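Local atomic coordinates of hypothetical protein PH0822 (Pyrococcus horikoshii, PDB entry 2YX6), a protein that is of uncharacterised function but binds ADP and belongs to the family of dinitrogenase iron-molybdenum cofactor biosynthesis proteins. Residues K19-G22 against Y26-F29. Numbering follows the deposited sequence.
Sequences KHFG and YFVF
Phe21 and Phe27 meet through their rings alone, and this one aromatic pair packs the loop between strands 2-7 and 26-33 against strand 26-33 of the mixed sheet. The two backbones stay well apart, with CA of Phe21 and CA of Phe27 separated by 9.7 Å, and no hydrogen bond links the segments. Phenylalanine suits both places because two rings, one from each side, fill the distance between the backbones and carry no polar group into the interior.

The ring planes are steeply inclined, at 80°, with centroids 5.5 Å apart, and the side chains cross at about a right angle. Phe27 offers its outer edge, where CZ and CE1 face the CD2-CE2 side of Phe21, CZ approaching that ring obliquely; CD2 of Phe21 lies in the plane of the Phe27 ring, 3.6 Å from its CZ. Phe21 CG stands opposite the backbone N across the CA-CB bond (chi1 173°), which carries the ring across to meet the edge of the Phe27 ring.

Apolar neighbours complete the packing. Helix 54-61 covers both rings through Leu55; Ile59 of the same helix and Pro6 of strand 2-7 adjoin Phe27, while Phe80 of helix 74-82 meets Phe21. An alanine in place of Phe21 would probably leave the Phe27 ring edge without its aromatic partner and open a gap beside Leu55 and Phe80.

Backbone hydrogen bonds fix each part on its own: Phe21 with Gly71, Phe27 with Val43 of strand 36-44. Gly22, with phi at 101°, lets the chain turn just after Phe21 where a CB would jam against the preceding carbonyl oxygen. The Phe21 side chain is about 7 Å from that of Val87, which binds ADP, a ligand absent here. Two buried hydrocarbon rings without a hydrogen bond between their segments imply a purely apolar contact.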
loop_
_atom_site.group_PDB
_atom_site.type_symbol
_atom_site.label_atom_id
_atom_site.label_comp_id
_atom_site.label_asym_id
_atom_site.label_seq_id
_atom_site.Cartn_x
_atom_site.Cartn_y
_atom_site.Cartn_z
ATOM N N LYS A 19 18.312 -2.846 -2.801
ATOM C CA LYS A 19 18.253 -1.428 -2.504
ATOM C C LYS A 19 17.707 -0.573 -3.670
ATOM O O LYS A 19 17.190 0.513 -3.429
ATOM C CB LYS A 19 19.603 -0.908 -1.931
ATOM C CG LYS A 19 19.913 -1.512 -0.480
ATOM C CD LYS A 19 20.992 -0.709 0.307
ATOM C CE LYS A 19 20.913 -1.042 1.777
ATOM N NZ LYS A 19 19.515 -1.540 2.048
ATOM N N HIS A 20 17.780 -1.061 -4.913
ATOM C CA HIS A 20 17.210 -0.301 -6.047
ATOM C C HIS A 20 16.138 -1.077 -6.799
ATOM O O HIS A 20 16.453 -1.965 -7.571
ATOM C CB HIS A 20 18.291 0.153 -7.056
ATOM C CG HIS A 20 19.264 1.154 -6.496
ATOM N ND1 HIS A 20 18.909 2.452 -6.199
ATOM C CD2 HIS A 20 20.592 1.053 -6.217
ATOM C CE1 HIS A 20 19.967 3.105 -5.743
ATOM N NE2 HIS A 20 20.997 2.274 -5.732
ATOM N N PHE A 21 14.880 -0.699 -6.602
ATOM C CA PHE A 21 13.797 -1.282 -7.359
ATOM C C PHE A 21 14.069 -0.943 -8.839
ATOM O O PHE A 21 14.629 0.104 -9.200
ATOM C CB PHE A 21 12.430 -0.750 -6.903
ATOM C CG PHE A 21 11.310 -1.192 -7.772
ATOM C CD1 PHE A 21 11.007 -0.501 -8.948
ATOM C CD2 PHE A 21 10.586 -2.343 -7.451
ATOM C CE1 PHE A 21 10.016 -0.939 -9.809
ATOM C CE2 PHE A 21 9.581 -2.800 -8.301
ATOM C CZ PHE A 21 9.297 -2.115 -9.471
ATOM N N GLY A 22 13.714 -1.809 -9.733
ATOM C CA GLY A 22 13.852 -1.310 -11.120
ATOM C C GLY A 22 15.117 -1.874 -11.706
ATOM O O GLY A 22 15.065 -2.528 -12.729
ATOM N N TYR A 26 15.459 -10.097 -9.440
ATOM C CA TYR A 26 14.606 -11.112 -8.836
ATOM C C TYR A 26 13.540 -10.466 -7.979
ATOM O O TYR A 26 13.765 -9.458 -7.355
ATOM C CB TYR A 26 15.464 -12.003 -7.951
ATOM C CG TYR A 26 16.603 -12.750 -8.709
ATOM C CD1 TYR A 26 16.345 -13.901 -9.438
ATOM C CD2 TYR A 26 17.900 -12.279 -8.679
ATOM C CE1 TYR A 26 17.356 -14.584 -10.136
ATOM C CE2 TYR A 26 18.948 -12.943 -9.377
ATOM C CZ TYR A 26 18.659 -14.098 -10.103
ATOM O OH TYR A 26 19.685 -14.778 -10.750
ATOM N N PHE A 27 12.369 -11.074 -7.933
ATOM C CA PHE A 27 11.275 -10.594 -7.118
ATOM C C PHE A 27 10.764 -11.779 -6.358
ATOM O O PHE A 27 10.719 -12.894 -6.880
ATOM C CB PHE A 27 10.151 -10.001 -7.956
ATOM C CG PHE A 27 10.305 -8.517 -8.199
ATOM C CD1 PHE A 27 9.637 -7.591 -7.383
ATOM C CD2 PHE A 27 11.190 -8.044 -9.156
ATOM C CE1 PHE A 27 9.815 -6.226 -7.576
ATOM C CE2 PHE A 27 11.385 -6.653 -9.340
ATOM C CZ PHE A 27 10.695 -5.780 -8.585
ATOM N N VAL A 28 10.321 -11.520 -5.145
ATOM C CA VAL A 28 9.640 -12.523 -4.311
ATOM C C VAL A 28 8.182 -12.123 -4.078
ATOM O O VAL A 28 7.896 -11.018 -3.683
ATOM C CB VAL A 28 10.373 -12.621 -2.931
ATOM C CG1 VAL A 28 9.692 -13.601 -1.983
ATOM C CG2 VAL A 28 11.827 -12.942 -3.115
ATOM N N PHE A 29 7.260 -13.042 -4.327
ATOM C CA PHE A 29 5.814 -12.842 -4.210
ATOM C C PHE A 29 5.391 -13.704 -3.042
ATOM O O PHE A 29 5.653 -14.918 -3.015
ATOM C CB PHE A 29 5.090 -13.269 -5.512
ATOM C CG PHE A 29 5.420 -12.417 -6.661
ATOM C CD1 PHE A 29 4.730 -11.226 -6.861
ATOM C CD2 PHE A 29 6.490 -12.714 -7.482
ATOM C CE1 PHE A 29 5.049 -10.376 -7.934
ATOM C CE2 PHE A 29 6.824 -11.856 -8.568
ATOM C CZ PHE A 29 6.063 -10.706 -8.791
#